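Local coordinates for putative glycosyl hydrolase (Bacteroides thetaiotaomicron VPI-5482, PDB 3K11), which is probably a glycosyl hydrolase of family 88, though the substrate it acts on has not been established, at residues A[24-32]-A[414-425]; A[85-96]-A[149-160]. All coordinates share one frame; numbering follows the deposited sequence. Where two conformers were deposited one is given.

From the N terminus, the chain first runs through 24-32, where the lead-in loop turns into helix 29-45; contact 1 brings it back together with 414-425, the end of helix 400-416 and the turn of the small hairpin after it, closing a loop of 381 residues. Contact 2 falls within that loop: 85-96 meets 149-160 after a much shorter, mostly helical excursion of 52 residues. The two contacts do not touch, their centres lying about 28 Å apart. Contact 1 fastens the two ends of a helical domain near its periphery, while contact 2 joins two helices deeper inside, consistent with the six-hairpin helical fold of the family.

Contact 1: A[24-32]-A[414-425]; sequences YGDLTPEQV and LNTQHPQMNDSA. With EDO (1,2-ethanediol), chain J; EDO (1,2-ethanediol), chain S; EDO (1,2-ethanediol), chain B.
Leu-414 pushes its CD1 methyl into a corner formed by Leu-27, Pro-29 and Val-32, 3.9 Å from Leu-27 CG and just as near Val-32 CG2. The two leucine side chains cross at about a right angle, while Pro-29 brings CD of its ring obliquely up to Leu-414 CB. Asn-415 sets OD1 3.4 Å from Pro-29 CG. Thr-28 fills the N-cap here, its OG1 accepting from Gln-31 N.

At the other end, selenomethionine Met-421 is bent twice (chi2 -77°, chi3 -73°), which folds its selenium to 3.8 Å from Gly-25 CA and obliquely beside the Tyr-24 ring, a Met-aromatic contact. Its CG lies 3.4 Å from Asp-26 OD1, and a water links that same OD1 to Met-421 N. The backbone angles of Gly-25 would jam any CB against the carbonyl O of Tyr-24. Ala-425 CA sits at the ring edge, 3.6 Å from Tyr-24 OH; this hydroxyl bonds to Val-426 N and to Asp-383 of the second subunit.

Asp-423 grips an ethanediol, probably from the crystallisation liquor, with both carboxylate oxygens and pairs with Arg-193 of the second subunit; an alanine here would probably leave that arginine without its charge partner. The 420-422/425-427 hairpin, closed by a type I' turn, lies against the loop before helix 29-45, with helix 400-416 carrying Leu-414 and helix 347-362 backing Leu-27 and Val-32.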
loop_
_atom_site.group_PDB
_atom_site.type_symbol
_atom_site.label_atom_id
_atom_site.label_comp_id
_atom_site.label_asym_id
_atom_site.label_seq_id
_atom_site.Cartn_x
_atom_site.Cartn_y
_atom_site.Cartn_z
ATOM N N TYR A 24 22.049 -8.762 8.707
ATOM C CA TYR A 24 21.006 -8.771 9.728
ATOM C C TYR A 24 21.634 -9.280 11.022
ATOM O O TYR A 24 22.586 -10.022 10.997
ATOM C CB TYR A 24 19.846 -9.719 9.337
ATOM C CG TYR A 24 18.705 -9.669 10.340
ATOM C CD1 TYR A 24 17.709 -8.690 10.250
ATOM C CD2 TYR A 24 18.669 -10.532 11.431
ATOM C CE1 TYR A 24 16.730 -8.605 11.218
ATOM C CE2 TYR A 24 17.652 -10.462 12.387
ATOM C CZ TYR A 24 16.711 -9.476 12.287
ATOM O OH TYR A 24 15.729 -9.374 13.221
ATOM N N GLY A 25 21.141 -8.806 12.162
ATOM C CA GLY A 25 21.505 -9.412 13.430
ATOM C C GLY A 25 22.469 -8.576 14.244
ATOM O O GLY A 25 22.392 -7.345 14.281
ATOM N N ASP A 26 23.380 -9.281 14.875
ATOM C CA ASP A 26 24.360 -8.665 15.755
ATOM C C ASP A 26 25.125 -7.549 15.068
ATOM O O ASP A 26 25.441 -7.632 13.879
ATOM C CB ASP A 26 25.378 -9.703 16.227
ATOM C CG ASP A 26 24.789 -10.746 17.193
ATOM O OD1 ASP A 26 23.775 -10.503 17.866
ATOM O OD2 ASP A 26 25.401 -11.829 17.282
ATOM N N LEU A 27 25.434 -6.522 15.860
ATOM C CA LEU A 27 26.173 -5.368 15.445
ATOM C C LEU A 27 27.029 -4.972 16.662
ATOM O O LEU A 27 26.498 -4.884 17.776
ATOM C CB LEU A 27 25.165 -4.290 15.110
ATOM C CG LEU A 27 25.652 -2.953 14.591
ATOM C CD1 LEU A 27 26.418 -3.209 13.281
ATOM C CD2 LEU A 27 24.414 -1.984 14.426
ATOM N N THR A 28 28.325 -4.730 16.473
ATOM C CA THR A 28 29.193 -4.272 17.558
ATOM C C THR A 28 29.510 -2.799 17.351
ATOM O O THR A 28 29.504 -2.313 16.222
ATOM C CB THR A 28 30.532 -5.054 17.601
ATOM O OG1 THR A 28 31.282 -4.699 16.451
ATOM C CG2 THR A 28 30.273 -6.551 17.630
ATOM N N PRO A 29 29.729 -2.065 18.438
ATOM C CA PRO A 29 30.137 -0.683 18.230
ATOM C C PRO A 29 31.462 -0.565 17.486
ATOM O O PRO A 29 31.663 0.401 16.781
ATOM C CB PRO A 29 30.202 -0.100 19.646
ATOM C CG PRO A 29 30.210 -1.240 20.563
ATOM C CD PRO A 29 29.566 -2.388 19.863
ATOM N N GLU A 30 32.347 -1.550 17.620
ATOM C CA GLU A 30 33.597 -1.545 16.854
ATOM C C GLU A 30 33.344 -1.624 15.345
ATOM O O GLU A 30 34.000 -0.923 14.561
ATOM C CB GLU A 30 34.506 -2.681 17.298
ATOM C CG GLU A 30 35.041 -2.486 18.721
ATOM C CD GLU A 30 34.064 -2.882 19.851
ATOM O OE1 GLU A 30 33.000 -3.501 19.588
ATOM O OE2 GLU A 30 34.392 -2.573 21.018
ATOM N N GLN A 31 32.421 -2.466 14.915
ATOM C CA GLN A 31 32.138 -2.519 13.487
ATOM C C GLN A 31 31.551 -1.169 13.021
ATOM O O GLN A 31 32.021 -0.612 12.021
ATOM C CB GLN A 31 31.225 -3.698 13.113
ATOM C CG GLN A 31 31.043 -3.891 11.590
ATOM C CD GLN A 31 32.350 -3.895 10.803
ATOM O OE1 GLN A 31 33.266 -4.697 11.053
ATOM N NE2 GLN A 31 32.457 -2.969 9.861
ATOM N N VAL A 32 30.600 -0.604 13.775
ATOM C CA VAL A 32 30.013 0.668 13.377
ATOM C C VAL A 32 31.130 1.696 13.271
ATOM O O VAL A 32 31.212 2.441 12.294
ATOM C CB VAL A 32 28.916 1.176 14.357
ATOM C CG1 VAL A 32 28.393 2.549 13.877
ATOM C CG2 VAL A 32 27.752 0.165 14.471
ATOM N N LEU A 414 24.420 1.131 21.281
ATOM C CA LEU A 414 25.002 -0.194 21.535
ATOM C C LEU A 414 25.836 -0.268 22.812
ATOM O O LEU A 414 25.975 -1.348 23.398
ATOM C CB LEU A 414 25.841 -0.676 20.344
ATOM C CG LEU A 414 25.093 -0.822 19.015
ATOM C CD1 LEU A 414 26.106 -0.943 17.878
ATOM C CD2 LEU A 414 24.162 -2.040 19.090
ATOM N N ASN A 415 26.404 0.852 23.224
ATOM C CA ASN A 415 27.162 0.939 24.475
ATOM C C ASN A 415 26.310 1.149 25.729
ATOM O O ASN A 415 26.834 1.119 26.830
ATOM C CB ASN A 415 28.167 2.082 24.397
ATOM C CG ASN A 415 29.405 1.739 23.560
ATOM O OD1 ASN A 415 29.800 0.578 23.464
ATOM N ND2 ASN A 415 30.052 2.767 23.020
ATOM N N THR A 416 25.015 1.376 25.559
ATOM C CA THR A 416 24.110 1.602 26.671
ATOM C C THR A 416 23.169 0.401 26.789
ATOM O O THR A 416 23.061 -0.233 27.851
ATOM C CB THR A 416 23.306 2.908 26.441
ATOM O OG1 THR A 416 24.205 3.975 26.103
ATOM C CG2 THR A 416 22.516 3.296 27.689
ATOM N N GLN A 417 22.534 0.044 25.679
ATOM C CA GLN A 417 21.579 -1.060 25.664
ATOM C C GLN A 417 22.340 -2.374 25.538
ATOM O O GLN A 417 23.558 -2.399 25.271
ATOM C CB GLN A 417 20.656 -0.926 24.467
ATOM C CG GLN A 417 19.802 0.298 24.476
ATOM C CD GLN A 417 18.632 0.202 25.416
ATOM O OE1 GLN A 417 17.974 -0.864 25.562
ATOM N NE2 GLN A 417 18.322 1.333 26.037
ATOM N N HIS A 418 21.603 -3.480 25.669
ATOM C CA HIS A 418 22.189 -4.817 25.527
ATOM C C HIS A 418 21.405 -5.699 24.561
ATOM O O HIS A 418 20.820 -6.700 24.959
ATOM C CB HIS A 418 22.256 -5.471 26.892
ATOM C CG HIS A 418 23.074 -4.684 27.862
ATOM N ND1 HIS A 418 24.449 -4.722 27.854
ATOM C CD2 HIS A 418 22.721 -3.772 28.801
ATOM C CE1 HIS A 418 24.908 -3.885 28.770
ATOM N NE2 HIS A 418 23.881 -3.302 29.362
ATOM N N PRO A 419 21.376 -5.327 23.292
ATOM C CA PRO A 419 20.635 -6.128 22.336
ATOM C C PRO A 419 21.247 -7.504 22.160
ATOM O O PRO A 419 22.454 -7.677 22.371
ATOM C CB PRO A 419 20.736 -5.315 21.046
ATOM C CG PRO A 419 21.925 -4.495 21.205
ATOM C CD PRO A 419 22.045 -4.192 22.655
ATOM N N GLN A 420 20.406 -8.471 21.789
ATOM C CA GLN A 420 20.792 -9.836 21.649
ATOM C C GLN A 420 19.784 -10.553 20.760
ATOM O O GLN A 420 18.593 -10.245 20.743
ATOM C CB GLN A 420 20.848 -10.458 23.058
ATOM C CG GLN A 420 21.206 -11.896 23.107
ATOM C CD GLN A 420 21.696 -12.350 24.475
ATOM O OE1 GLN A 420 21.907 -11.534 25.382
ATOM N NE2 GLN A 420 21.854 -13.673 24.635
HETATM N N MSE A 421 20.271 -11.530 20.014
HETATM C CA MSE A 421 19.410 -12.332 19.180
HETATM C C MSE A 421 18.586 -13.252 20.089
HETATM O O MSE A 421 19.091 -13.838 21.056
HETATM C CB MSE A 421 20.268 -13.138 18.184
HETATM C CG MSE A 421 20.988 -12.260 17.134
HETATM SE SE MSE A 421 19.746 -11.730 15.813
HETATM C CE MSE A 421 19.516 -13.320 14.891
ATOM N N ASN A 422 17.304 -13.350 19.790
ATOM C CA ASN A 422 16.391 -14.233 20.502
ATOM C C ASN A 422 15.437 -14.807 19.470
ATOM O O ASN A 422 14.714 -14.072 18.822
ATOM C CB ASN A 422 15.650 -13.456 21.592
ATOM C CG ASN A 422 14.930 -14.353 22.546
ATOM O OD1 ASN A 422 14.605 -15.497 22.217
ATOM N ND2 ASN A 422 14.658 -13.844 23.737
ATOM N N ASP A 423 15.441 -16.122 19.300
ATOM C CA ASP A 423 14.543 -16.725 18.294
ATOM C C ASP A 423 14.788 -16.120 16.896
ATOM O O ASP A 423 13.871 -15.964 16.122
ATOM C CB ASP A 423 13.101 -16.511 18.786
ATOM C CG ASP A 423 12.182 -17.643 18.498
ATOM O OD1 ASP A 423 12.574 -18.646 17.874
ATOM O OD2 ASP A 423 11.035 -17.487 18.906
ATOM N N SER A 424 16.060 -15.805 16.581
ATOM C CA SER A 424 16.497 -15.359 15.269
ATOM C C SER A 424 16.144 -13.918 14.966
ATOM O O SER A 424 16.328 -13.477 13.827
ATOM C CB SER A 424 15.926 -16.266 14.149
ATOM O OG SER A 424 16.299 -17.621 14.311
ATOM N N ALA A 425 15.633 -13.190 15.962
ATOM C CA ALA A 425 15.264 -11.762 15.822
ATOM C C ALA A 425 16.128 -10.912 16.761
ATOM O O ALA A 425 16.393 -11.306 17.886
ATOM C CB ALA A 425 13.762 -11.554 16.187
HETATM C C1 EDO J . 9.488 -20.773 16.830
HETATM O O1 EDO J . 10.606 -19.950 16.463
HETATM C C2 EDO J . 8.537 -20.058 17.766
HETATM O O2 EDO J . 9.327 -19.393 18.743
HETATM C C1 EDO S . 21.243 -13.482 11.686
HETATM O O1 EDO S . 20.258 -14.521 11.417
HETATM C C2 EDO S . 22.500 -13.591 10.821
HETATM O O2 EDO S . 22.300 -13.126 9.466
HETATM C C1 EDO B . 33.555 2.413 19.170
HETATM O O1 EDO B . 33.644 3.792 19.586
HETATM C C2 EDO B . 33.859 1.456 20.324
HETATM O O2 EDO B . 32.911 1.613 21.410
HETATM O O HOH W 1 23.176 -12.105 20.008
#

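Contact 2: A[85-96]-A[149-160]; sequences GVTYSALIAAAE and AVCTAMIKLRLK. With EDO (1,2-ethanediol), chain P.
Ser-89 and Lys-156 meet where segments 85-96 and 149-160 run nearly parallel, their axes 7.8 Å apart at closest and inclined at 26°, a helix pair consistent with the family's six-hairpin clan. Lys-156 starts with CB against the CD1 methyl of Ile-92 (4.1 Å). With CG anti to the carbonyl carbon (chi1 -73°), the extended chain carries CD to 3.6 Å from Ser-89 OG, passes CE alongside it, and ends with NZ donating to that OG at 2.9 Å.

The fit is knobs-into-holes: Ile-92 sits among Ala-153, Lys-156, Leu-157 and Lys-160, and Ala-153 CB enters the hollow of Gly-85, Tyr-88, Ser-89 and Ile-92, 3.6 Å from Tyr-88 CB. Gly-85 allows the closest backbone approach; a CB there would clash with Ala-149 C and Val-150 N.

The serine hydroxyl donates its own hydrogen to a water 2.7 Å from OG, which donates to the carbonyls of Gly-85 and Ala-149. Lys-160 NZ makes a long salt bridge (3.8 Å) to OE1 of Glu-96, whose stronger partner is Arg-412, and reaches Ile-92 O through a water. The largely buried apolar seam thus carries polar links along it, the charge of Lys-156 probably balanced largely by its salt bridge to Glu-277.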
loop_
_atom_site.group_PDB
_atom_site.type_symbol
_atom_site.label_atom_id
_atom_site.label_comp_id
_atom_site.label_asym_id
_atom_site.label_seq_id
_atom_site.Cartn_x
_atom_site.Cartn_y
_atom_site.Cartn_z
ATOM N N GLY A 85 26.894 21.367 6.581
ATOM C CA GLY A 85 26.389 21.773 7.897
ATOM C C GLY A 85 25.953 20.520 8.668
ATOM O O GLY A 85 26.265 20.345 9.870
ATOM N N VAL A 86 25.279 19.612 7.981
ATOM C CA VAL A 86 24.890 18.366 8.645
ATOM C C VAL A 86 26.129 17.556 9.040
ATOM O O VAL A 86 26.248 17.032 10.179
ATOM C CB VAL A 86 23.916 17.524 7.764
ATOM C CG1 VAL A 86 23.520 16.224 8.516
ATOM C CG2 VAL A 86 22.707 18.348 7.362
ATOM N N THR A 87 27.104 17.473 8.137
ATOM C CA THR A 87 28.337 16.717 8.420
ATOM C C THR A 87 29.042 17.267 9.645
ATOM O O THR A 87 29.540 16.499 10.495
ATOM C CB THR A 87 29.266 16.740 7.210
ATOM O OG1 THR A 87 28.614 16.099 6.106
ATOM C CG2 THR A 87 30.633 16.045 7.509
ATOM N N TYR A 88 29.112 18.590 9.746
ATOM C CA TYR A 88 29.780 19.181 10.913
ATOM C C TYR A 88 29.074 18.817 12.229
ATOM O O TYR A 88 29.725 18.482 13.219
ATOM C CB TYR A 88 29.864 20.700 10.786
ATOM C CG TYR A 88 30.719 21.178 9.636
ATOM C CD1 TYR A 88 32.040 20.740 9.488
ATOM C CD2 TYR A 88 30.224 22.090 8.715
ATOM C CE1 TYR A 88 32.811 21.179 8.420
ATOM C CE2 TYR A 88 30.997 22.528 7.644
ATOM C CZ TYR A 88 32.291 22.089 7.512
ATOM O OH TYR A 88 33.065 22.519 6.446
ATOM N N SER A 89 27.744 18.919 12.251
ATOM C CA SER A 89 26.965 18.512 13.443
ATOM C C SER A 89 27.160 17.041 13.758
ATOM O O SER A 89 27.308 16.668 14.934
ATOM C CB SER A 89 25.452 18.840 13.298
ATOM O OG SER A 89 25.162 20.207 13.653
ATOM N N ALA A 90 27.163 16.207 12.721
ATOM C CA ALA A 90 27.416 14.768 12.886
ATOM C C ALA A 90 28.734 14.466 13.574
ATOM O O ALA A 90 28.824 13.613 14.493
ATOM C CB ALA A 90 27.371 14.085 11.530
ATOM N N LEU A 91 29.786 15.136 13.117
ATOM C CA LEU A 91 31.142 14.909 13.655
ATOM C C LEU A 91 31.324 15.439 15.065
ATOM O O LEU A 91 32.056 14.832 15.876
ATOM C CB LEU A 91 32.176 15.510 12.695
ATOM C CG LEU A 91 32.328 14.724 11.377
ATOM C CD1 LEU A 91 33.164 15.533 10.350
ATOM C CD2 LEU A 91 32.881 13.275 11.608
ATOM N N ILE A 92 30.660 16.552 15.389
ATOM C CA ILE A 92 30.627 17.026 16.771
ATOM C C ILE A 92 30.019 15.931 17.646
ATOM O O ILE A 92 30.528 15.581 18.713
ATOM C CB ILE A 92 29.846 18.342 16.890
ATOM C CG1 ILE A 92 30.593 19.488 16.206
ATOM C CG2 ILE A 92 29.560 18.726 18.389
ATOM C CD1 ILE A 92 29.686 20.703 15.911
ATOM N N ALA A 93 28.924 15.351 17.174
ATOM C CA ALA A 93 28.276 14.296 17.931
ATOM C C ALA A 93 29.132 13.047 18.006
ATOM O O ALA A 93 29.227 12.421 19.074
ATOM C CB ALA A 93 26.886 13.959 17.330
ATOM N N ALA A 94 29.756 12.674 16.885
ATOM C CA ALA A 94 30.590 11.475 16.852
ATOM C C ALA A 94 31.777 11.593 17.824
ATOM O O ALA A 94 32.158 10.598 18.473
ATOM C CB ALA A 94 31.055 11.168 15.449
ATOM N N ALA A 95 32.359 12.793 17.945
ATOM C CA ALA A 95 33.479 12.960 18.873
ATOM C C ALA A 95 32.998 12.629 20.270
ATOM O O ALA A 95 33.738 12.072 21.051
ATOM C CB ALA A 95 34.046 14.400 18.847
ATOM N N GLU A 96 31.757 12.981 20.584
ATOM C CA GLU A 96 31.227 12.763 21.920
ATOM C C GLU A 96 30.900 11.314 22.206
ATOM O O GLU A 96 31.193 10.833 23.293
ATOM C CB GLU A 96 29.983 13.602 22.159
ATOM C CG GLU A 96 29.598 13.647 23.643
ATOM C CD GLU A 96 28.230 14.233 23.869
ATOM O OE1 GLU A 96 27.876 15.197 23.136
ATOM O OE2 GLU A 96 27.522 13.732 24.779
ATOM N N ALA A 149 22.035 25.214 8.616
ATOM C CA ALA A 149 22.704 23.991 9.065
ATOM C C ALA A 149 24.133 24.277 9.474
ATOM O O ALA A 149 24.608 23.728 10.454
ATOM C CB ALA A 149 22.666 22.936 7.975
ATOM N N VAL A 150 24.823 25.126 8.702
ATOM C CA VAL A 150 26.216 25.500 9.022
ATOM C C VAL A 150 26.301 26.367 10.270
ATOM O O VAL A 150 27.089 26.095 11.156
ATOM C CB VAL A 150 26.916 26.186 7.827
ATOM C CG1 VAL A 150 28.314 26.692 8.231
ATOM C CG2 VAL A 150 27.030 25.195 6.649
ATOM N N CYS A 151 25.453 27.384 10.338
ATOM C CA CYS A 151 25.358 28.242 11.515
ATOM C C CYS A 151 25.098 27.408 12.775
ATOM O O CYS A 151 25.749 27.609 13.807
ATOM C CB CYS A 151 24.215 29.243 11.333
ATOM S SG CYS A 151 24.272 30.559 12.598
ATOM N N THR A 152 24.184 26.440 12.680
ATOM C CA THR A 152 23.848 25.582 13.805
ATOM C C THR A 152 25.086 24.879 14.335
ATOM O O THR A 152 25.334 24.869 15.551
ATOM C CB THR A 152 22.777 24.574 13.396
ATOM O OG1 THR A 152 21.585 25.302 13.029
ATOM C CG2 THR A 152 22.422 23.566 14.511
ATOM N N ALA A 153 25.827 24.231 13.447
ATOM C CA ALA A 153 27.066 23.535 13.854
ATOM C C ALA A 153 28.123 24.458 14.462
ATOM O O ALA A 153 28.818 24.070 15.415
ATOM C CB ALA A 153 27.649 22.777 12.677
HETATM N N MSE A 154 28.258 25.675 13.917
HETATM C CA MSE A 154 29.229 26.645 14.429
HETATM C C MSE A 154 28.866 27.081 15.840
HETATM O O MSE A 154 29.728 27.200 16.679
HETATM C CB MSE A 154 29.310 27.864 13.523
HETATM C CG MSE A 154 30.047 27.568 12.235
HETATM SE SE MSE A 154 30.128 29.181 11.124
HETATM C CE MSE A 154 31.236 28.454 9.728
ATOM N N ILE A 155 27.568 27.331 16.090
ATOM C CA ILE A 155 27.105 27.618 17.457
ATOM C C ILE A 155 27.422 26.453 18.412
ATOM O O ILE A 155 28.036 26.645 19.463
ATOM C CB ILE A 155 25.608 27.915 17.473
ATOM C CG1 ILE A 155 25.319 29.259 16.777
ATOM C CG2 ILE A 155 25.089 27.980 18.915
ATOM C CD1 ILE A 155 23.787 29.363 16.285
ATOM N N LYS A 156 27.092 25.226 18.000
ATOM C CA LYS A 156 27.351 24.071 18.822
ATOM C C LYS A 156 28.803 23.944 19.230
ATOM O O LYS A 156 29.114 23.735 20.407
ATOM C CB LYS A 156 26.930 22.805 18.107
ATOM C CG LYS A 156 25.424 22.600 18.009
ATOM C CD LYS A 156 25.153 21.472 17.054
ATOM C CE LYS A 156 23.698 21.035 17.015
ATOM N NZ LYS A 156 23.468 19.934 16.023
ATOM N N LEU A 157 29.715 24.119 18.281
ATOM C CA LEU A 157 31.129 23.973 18.623
ATOM C C LEU A 157 31.667 25.173 19.399
ATOM O O LEU A 157 32.433 25.011 20.342
ATOM C CB LEU A 157 31.983 23.688 17.386
ATOM C CG LEU A 157 33.434 23.232 17.672
ATOM C CD1 LEU A 157 33.452 21.993 18.572
ATOM C CD2 LEU A 157 34.144 22.912 16.354
ATOM N N ARG A 158 31.240 26.378 19.035
ATOM C CA ARG A 158 31.725 27.521 19.755
ATOM C C ARG A 158 31.297 27.497 21.218
ATOM O O ARG A 158 32.043 27.944 22.100
ATOM C CB ARG A 158 31.310 28.828 19.098
ATOM C CG ARG A 158 31.892 30.030 19.825
ATOM C CD ARG A 158 31.940 31.248 18.926
ATOM N NE ARG A 158 31.995 32.412 19.796
ATOM C CZ ARG A 158 33.064 32.781 20.468
ATOM N NH1 ARG A 158 34.227 32.157 20.311
ATOM N NH2 ARG A 158 32.984 33.816 21.297
ATOM N N LEU A 159 30.107 26.999 21.498
ATOM C CA LEU A 159 29.685 26.876 22.887
ATOM C C LEU A 159 30.520 25.852 23.652
ATOM O O LEU A 159 30.572 25.908 24.874
ATOM C CB LEU A 159 28.203 26.558 22.979
ATOM C CG LEU A 159 27.285 27.734 22.599
ATOM C CD1 LEU A 159 25.834 27.249 22.441
ATOM C CD2 LEU A 159 27.350 28.909 23.582
ATOM N N LYS A 160 31.203 24.957 22.946
ATOM C CA LYS A 160 32.136 24.013 23.573
ATOM C C LYS A 160 33.565 24.542 23.607
ATOM O O LYS A 160 34.385 24.028 24.370
ATOM C CB LYS A 160 32.105 22.679 22.847
ATOM C CG LYS A 160 30.785 21.947 22.915
ATOM C CD LYS A 160 30.835 20.683 22.060
ATOM C CE LYS A 160 29.602 19.768 22.293
ATOM N NZ LYS A 160 29.851 18.285 22.049
HETATM C C1 EDO P . 34.808 26.775 26.668
HETATM O O1 EDO P . 35.605 27.548 25.795
HETATM C C2 EDO P . 33.400 27.328 26.588
HETATM O O2 EDO P . 32.559 26.227 26.908
HETATM O O HOH W 2 23.918 21.408 11.593
HETATM O O HOH W 3 31.609 17.088 20.651
#